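D,D-dipeptidase/D,D-carboxypeptidase (Enterococcus faecalis, PDB 4MUQ) is a zinc-dependent vancomycin-resistance D,D-peptidase that probably cleaves D-Ala-D-Ala dipeptides and trims terminal D-alanine from cell-wall precursors. Local coordinates at residues 192-197 / 213-218; 225-230 / 243-248. All coordinates share one frame; numbering follows the deposited sequence.

Contact 1: residues 192-197 / 213-218; sequences QFIKAY and IEIYYV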
loop_
_atom_site.group_PDB
_atom_site.type_symbol
_atom_site.label_atom_id
_atom_site.label_comp_id
_atom_site.label_asym_id
_atom_site.label_seq_id
_atom_site.Cartn_x
_atom_site.Cartn_y
_atom_site.Cartn_z
ATOM N N GLN A 192 -11.340 -8.222 -1.640
ATOM C CA GLN A 192 -12.575 -8.965 -1.876
ATOM C C GLN A 192 -13.740 -8.058 -2.299
ATOM O O GLN A 192 -14.456 -8.357 -3.247
ATOM C CB GLN A 192 -12.959 -9.800 -0.648
ATOM C CG GLN A 192 -14.265 -10.595 -0.815
ATOM C CD GLN A 192 -14.161 -11.671 -1.880
ATOM O OE1 GLN A 192 -13.180 -12.429 -1.923
ATOM N NE2 GLN A 192 -15.168 -11.753 -2.741
ATOM N N PHE A 193 -13.887 -6.938 -1.602
ATOM C CA PHE A 193 -15.002 -6.016 -1.811
ATOM C C PHE A 193 -15.116 -5.587 -3.266
ATOM O O PHE A 193 -16.194 -5.637 -3.858
ATOM C CB PHE A 193 -14.779 -4.787 -0.923
ATOM C CG PHE A 193 -15.706 -3.626 -1.214
ATOM C CD1 PHE A 193 -16.973 -3.572 -0.663
ATOM C CD2 PHE A 193 -15.258 -2.543 -1.965
ATOM C CE1 PHE A 193 -17.806 -2.489 -0.911
ATOM C CE2 PHE A 193 -16.075 -1.459 -2.207
ATOM C CZ PHE A 193 -17.346 -1.434 -1.682
ATOM N N ILE A 194 -13.994 -5.169 -3.845
ATOM C CA ILE A 194 -14.037 -4.608 -5.191
ATOM C C ILE A 194 -14.409 -5.636 -6.272
ATOM O O ILE A 194 -14.892 -5.271 -7.345
ATOM C CB ILE A 194 -12.732 -3.855 -5.539
ATOM C CG1 ILE A 194 -12.994 -2.828 -6.641
ATOM C CG2 ILE A 194 -11.635 -4.826 -5.918
ATOM C CD1 ILE A 194 -13.935 -1.718 -6.213
ATOM N N LYS A 195 -14.227 -6.922 -5.983
ATOM C CA LYS A 195 -14.597 -7.953 -6.953
ATOM C C LYS A 195 -16.108 -8.025 -7.180
ATOM O O LYS A 195 -16.561 -8.659 -8.122
ATOM C CB LYS A 195 -14.007 -9.315 -6.553
ATOM C CG LYS A 195 -12.471 -9.343 -6.593
ATOM C CD LYS A 195 -11.878 -10.622 -6.024
ATOM C CE LYS A 195 -12.191 -11.819 -6.883
ATOM N NZ LYS A 195 -11.514 -13.042 -6.371
ATOM N N ALA A 196 -16.882 -7.345 -6.337
ATOM C CA ALA A 196 -18.331 -7.265 -6.508
ATOM C C ALA A 196 -18.719 -6.255 -7.577
ATOM O O ALA A 196 -19.879 -6.198 -7.988
ATOM C CB ALA A 196 -18.999 -6.910 -5.190
ATOM N N TYR A 197 -17.756 -5.448 -8.008
ATOM C CA TYR A 197 -18.002 -4.402 -8.997
ATOM C C TYR A 197 -17.263 -4.677 -10.305
ATOM O O TYR A 197 -16.086 -4.354 -10.444
ATOM C CB TYR A 197 -17.594 -3.037 -8.437
ATOM C CG TYR A 197 -18.414 -2.615 -7.241
ATOM C CD1 TYR A 197 -19.621 -1.946 -7.404
ATOM C CD2 TYR A 197 -17.994 -2.900 -5.952
ATOM C CE1 TYR A 197 -20.379 -1.569 -6.316
ATOM C CE2 TYR A 197 -18.755 -2.534 -4.861
ATOM C CZ TYR A 197 -19.938 -1.858 -5.050
ATOM O OH TYR A 197 -20.690 -1.488 -3.959
ATOM N N ILE A 213 -14.930 9.359 -9.976
ATOM C CA ILE A 213 -13.998 8.282 -10.254
ATOM C C ILE A 213 -14.760 6.967 -10.232
ATOM O O ILE A 213 -15.543 6.715 -9.317
ATOM C CB ILE A 213 -12.871 8.234 -9.203
ATOM C CG1 ILE A 213 -12.141 9.582 -9.152
ATOM C CG2 ILE A 213 -11.920 7.069 -9.477
ATOM C CD1 ILE A 213 -11.192 9.715 -7.968
ATOM N N GLU A 214 -14.550 6.143 -11.251
ATOM C CA GLU A 214 -15.143 4.813 -11.281
ATOM C C GLU A 214 -14.070 3.758 -11.112
ATOM O O GLU A 214 -12.948 3.913 -11.605
ATOM C CB GLU A 214 -15.897 4.575 -12.585
ATOM C CG GLU A 214 -17.181 5.369 -12.699
ATOM C CD GLU A 214 -18.008 4.953 -13.894
ATOM O OE1 GLU A 214 -17.587 5.239 -15.032
ATOM O OE2 GLU A 214 -19.077 4.336 -13.691
ATOM N N ILE A 215 -14.412 2.692 -10.398
ATOM C CA ILE A 215 -13.480 1.604 -10.120
ATOM C C ILE A 215 -14.173 0.277 -10.404
ATOM O O ILE A 215 -15.350 0.094 -10.063
ATOM C CB ILE A 215 -13.053 1.621 -8.654
ATOM C CG1 ILE A 215 -12.423 2.965 -8.306
ATOM C CG2 ILE A 215 -12.043 0.519 -8.370
ATOM C CD1 ILE A 215 -12.194 3.148 -6.837
ATOM N N TYR A 216 -13.459 -0.644 -11.044
ATOM C CA TYR A 216 -14.021 -1.967 -11.288
ATOM C C TYR A 216 -12.951 -3.045 -11.370
ATOM O O TYR A 216 -11.770 -2.764 -11.605
ATOM C CB TYR A 216 -14.943 -1.987 -12.524
ATOM C CG TYR A 216 -14.294 -1.635 -13.846
ATOM C CD1 TYR A 216 -13.895 -2.631 -14.733
ATOM C CD2 TYR A 216 -14.101 -0.310 -14.216
ATOM C CE1 TYR A 216 -13.319 -2.315 -15.947
ATOM C CE2 TYR A 216 -13.525 0.016 -15.429
ATOM C CZ TYR A 216 -13.135 -0.993 -16.289
ATOM O OH TYR A 216 -12.560 -0.675 -17.500
ATOM N N TYR A 217 -13.387 -4.280 -11.157
ATOM C CA TYR A 217 -12.517 -5.442 -11.182
ATOM C C TYR A 217 -12.665 -6.179 -12.505
ATOM O O TYR A 217 -13.764 -6.268 -13.050
ATOM C CB TYR A 217 -12.889 -6.372 -10.027
ATOM C CG TYR A 217 -12.209 -7.719 -10.068
ATOM C CD1 TYR A 217 -10.884 -7.867 -9.667
ATOM C CD2 TYR A 217 -12.895 -8.845 -10.495
ATOM C CE1 TYR A 217 -10.271 -9.099 -9.700
ATOM C CE2 TYR A 217 -12.286 -10.078 -10.531
ATOM C CZ TYR A 217 -10.969 -10.197 -10.129
ATOM O OH TYR A 217 -10.368 -11.434 -10.165
ATOM N N VAL A 218 -11.547 -6.691 -13.014
ATOM C CA VAL A 218 -11.520 -7.507 -14.219
ATOM C C VAL A 218 -10.744 -8.781 -13.909
ATOM O O VAL A 218 -9.559 -8.720 -13.598
ATOM C CB VAL A 218 -10.819 -6.771 -15.383
ATOM C CG1 VAL A 218 -10.774 -7.652 -16.624
ATOM C CG2 VAL A 218 -11.520 -5.457 -15.693
#
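K195 runs its aliphatic chain across one face of the Y217 ring, the two side chains lying side by side and pointing the same way. CB stands above the rim atom CD2 of Y217, 4.1 Å from it. CG then sits over the middle of the ring, its distance to the Y217 ring centroid 3.6 Å and only 5° off the ring normal, a clear CH-pi contact. CD lifts a little from the ring, and the bend at chi3 (67°) brings CE back down over the phenol end, 3.8 Å from both CZ and OH of Y217. NZ passes beyond the ring to a salt bridge with D243, whose carboxylate also takes a hydrogen bond from Y217 OH.

Backbone and apolar contacts flank this pair. Y217 N donates to Y197 O at 2.8 Å, nearly straight at 168°, which ties the residue closing the I194-Y197 type I turn to the strand. Nearby, I194 and I215 cross at about a right angle, CD1 of I194 lying 3.6 Å from CG2 of I215; branched aliphatics suit this buried spot, where I215 also meets helix 176-183.

Lysine and tyrosine are well matched here, because each offers a greasy stem and a polar tip. The stems pack against each other while the tips share one carboxylate, which probably stabilises the ammonium's positive charge.

Contact 2: residues 225-230 / 243-248; sequences TLIKIP and DGFVVT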
loop_
_atom_site.group_PDB
_atom_site.type_symbol
_atom_site.label_atom_id
_atom_site.label_comp_id
_atom_site.label_asym_id
_atom_site.label_seq_id
_atom_site.Cartn_x
_atom_site.Cartn_y
_atom_site.Cartn_z
ATOM N N THR A 225 -5.610 -10.727 -21.066
ATOM C CA THR A 225 -6.833 -10.137 -20.549
ATOM C C THR A 225 -7.077 -8.846 -21.316
ATOM O O THR A 225 -6.159 -8.046 -21.500
ATOM C CB THR A 225 -6.705 -9.851 -19.040
ATOM O OG1 THR A 225 -6.503 -11.088 -18.344
ATOM C CG2 THR A 225 -7.957 -9.181 -18.496
ATOM N N LEU A 226 -8.305 -8.652 -21.781
ATOM C CA LEU A 226 -8.635 -7.455 -22.539
ATOM C C LEU A 226 -9.488 -6.496 -21.720
ATOM O O LEU A 226 -10.522 -6.876 -21.170
ATOM C CB LEU A 226 -9.344 -7.830 -23.834
ATOM C CG LEU A 226 -8.527 -8.779 -24.705
ATOM C CD1 LEU A 226 -9.372 -9.272 -25.871
ATOM C CD2 LEU A 226 -7.280 -8.083 -25.204
ATOM N N ILE A 227 -9.034 -5.250 -21.647
ATOM C CA ILE A 227 -9.712 -4.201 -20.894
ATOM C C ILE A 227 -9.948 -3.037 -21.844
ATOM O O ILE A 227 -9.079 -2.714 -22.657
ATOM C CB ILE A 227 -8.847 -3.733 -19.706
ATOM C CG1 ILE A 227 -8.675 -4.869 -18.696
ATOM C CG2 ILE A 227 -9.464 -2.523 -19.022
ATOM C CD1 ILE A 227 -7.821 -4.502 -17.494
ATOM N N LYS A 228 -11.124 -2.421 -21.782
ATOM C CA LYS A 228 -11.341 -1.223 -22.585
ATOM C C LYS A 228 -11.468 0.047 -21.740
ATOM O O LYS A 228 -12.073 0.052 -20.666
ATOM C CB LYS A 228 -12.504 -1.388 -23.569
ATOM C CG LYS A 228 -13.846 -1.655 -22.939
ATOM C CD LYS A 228 -14.928 -1.548 -23.995
ATOM C CE LYS A 228 -16.300 -1.562 -23.370
ATOM N NZ LYS A 228 -16.466 -0.486 -22.353
ATOM N N ILE A 229 -10.863 1.118 -22.247
ATOM C CA ILE A 229 -10.706 2.368 -21.520
ATOM C C ILE A 229 -11.087 3.507 -22.453
ATOM O O ILE A 229 -10.794 3.449 -23.647
ATOM C CB ILE A 229 -9.232 2.570 -21.122
ATOM C CG1 ILE A 229 -8.696 1.358 -20.354
ATOM C CG2 ILE A 229 -9.051 3.840 -20.310
ATOM C CD1 ILE A 229 -9.227 1.230 -18.943
ATOM N N PRO A 230 -11.758 4.541 -21.925
ATOM C CA PRO A 230 -11.963 5.729 -22.758
ATOM C C PRO A 230 -10.639 6.436 -23.026
ATOM O O PRO A 230 -9.816 6.581 -22.121
ATOM C CB PRO A 230 -12.860 6.615 -21.891
ATOM C CG PRO A 230 -13.541 5.669 -20.954
ATOM C CD PRO A 230 -12.533 4.596 -20.674
ATOM N N ASP A 243 -5.597 -12.710 -8.724
ATOM C CA ASP A 243 -6.448 -13.285 -9.747
ATOM C C ASP A 243 -6.955 -12.309 -10.787
ATOM O O ASP A 243 -7.708 -12.709 -11.655
ATOM C CB ASP A 243 -7.634 -14.013 -9.088
ATOM C CG ASP A 243 -8.413 -13.121 -8.117
ATOM O OD1 ASP A 243 -8.485 -11.897 -8.351
ATOM O OD2 ASP A 243 -8.968 -13.654 -7.127
ATOM N N GLY A 244 -6.572 -11.042 -10.718
ATOM C CA GLY A 244 -7.117 -10.086 -11.667
ATOM C C GLY A 244 -6.636 -8.663 -11.477
ATOM O O GLY A 244 -5.611 -8.393 -10.815
ATOM N N PHE A 245 -7.400 -7.744 -12.058
ATOM C CA PHE A 245 -6.997 -6.361 -12.171
ATOM C C PHE A 245 -8.054 -5.439 -11.588
ATOM O O PHE A 245 -9.257 -5.735 -11.640
ATOM C CB PHE A 245 -6.751 -6.003 -13.642
ATOM C CG PHE A 245 -5.713 -6.858 -14.318
ATOM C CD1 PHE A 245 -4.356 -6.585 -14.151
ATOM C CD2 PHE A 245 -6.084 -7.939 -15.103
ATOM C CE1 PHE A 245 -3.395 -7.369 -14.773
ATOM C CE2 PHE A 245 -5.126 -8.731 -15.725
ATOM C CZ PHE A 245 -3.777 -8.444 -15.560
ATOM N N VAL A 246 -7.597 -4.317 -11.041
ATOM C CA VAL A 246 -8.477 -3.242 -10.621
ATOM C C VAL A 246 -8.208 -2.028 -11.504
ATOM O O VAL A 246 -7.058 -1.579 -11.636
ATOM C CB VAL A 246 -8.259 -2.883 -9.148
ATOM C CG1 VAL A 246 -9.142 -1.706 -8.750
ATOM C CG2 VAL A 246 -8.571 -4.087 -8.285
ATOM N N VAL A 247 -9.268 -1.510 -12.107
ATOM C CA VAL A 247 -9.183 -0.392 -13.033
ATOM C C VAL A 247 -9.808 0.844 -12.395
ATOM O O VAL A 247 -10.934 0.781 -11.879
ATOM C CB VAL A 247 -9.921 -0.713 -14.359
ATOM C CG1 VAL A 247 -9.814 0.450 -15.330
ATOM C CG2 VAL A 247 -9.360 -1.995 -14.968
ATOM N N THR A 248 -9.083 1.962 -12.443
ATOM C CA THR A 248 -9.544 3.226 -11.880
ATOM C C THR A 248 -9.633 4.251 -13.001
ATOM O O THR A 248 -8.640 4.535 -13.669
ATOM C CB THR A 248 -8.580 3.733 -10.769
ATOM O OG1 THR A 248 -8.452 2.728 -9.757
ATOM C CG2 THR A 248 -9.112 5.002 -10.134
#
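V247, F245 and I227 bury the most surface between these strands, which run nearly parallel, 10° apart, with axes 9.7 Å from each other. That separation is too wide for backbone pairing, and no hydrogen bond crosses; side chains alone bridge the gap.

V247 is the forked element. Its CG1, anti to the backbone N (chi1 -179°), meets I229 tip to tip, 3.7 Å from the CD1 of that isoleucine. Its CG2 goes to I227, lying 3.9 Å from CD1 and 4.1 Å from CG2 of I227, as the two side chains slide past one another in opposite directions. A beta-branched valine thus serves two isoleucines with a short side chain, and each isoleucine supplies the longer reach through its delta methyl.

I227 also spans toward F245, its CD1 4.3 Å from the phenylalanine CB. The F245 ring extends farther, to T225: CE2 of F245 is 3.8 Å from T225 OG1, which lies at the ring edge and near its plane. T225 CB stands equally close to CE2, and CG2 adds a looser methyl contact. T225 OG1 is hydrogen-bonded to K221 N, so this polar atom can sit inside an apolar layer.

Strand 225-230 pairs with strand 3-9, whereas strand 244-250 belongs to the four-stranded antiparallel sheet containing 213-219. Apolar residues from both fill the space between, and L8 adds to the layer by touching I227 and F245. Two separate sheets are thus stacked through an apolar layer, an arrangement resembling a small beta sandwich.

Overall arrangement
Following the chain from the N terminus, strand 3-9 comes first and later pairs with 224-230. After helix 187-194, contact 1 closes a loop of 15 residues holding strand 203-205, and so fastens the end of that helix to strand 213-219. The chain turns into strand 224-230, and contact 2 then closes a second loop, of 12 residues, that includes the whole of strand 234-239. The loops are in series, neither nested nor crossed. Their centres lie 10 Å apart, joined through D243, the residue of contact 2 that reaches the polar tips of contact 1, and through neighbouring strands 213-219 and 244-250. Together they link helix, four-stranded sheet and two-stranded sheet, away from the zinc site.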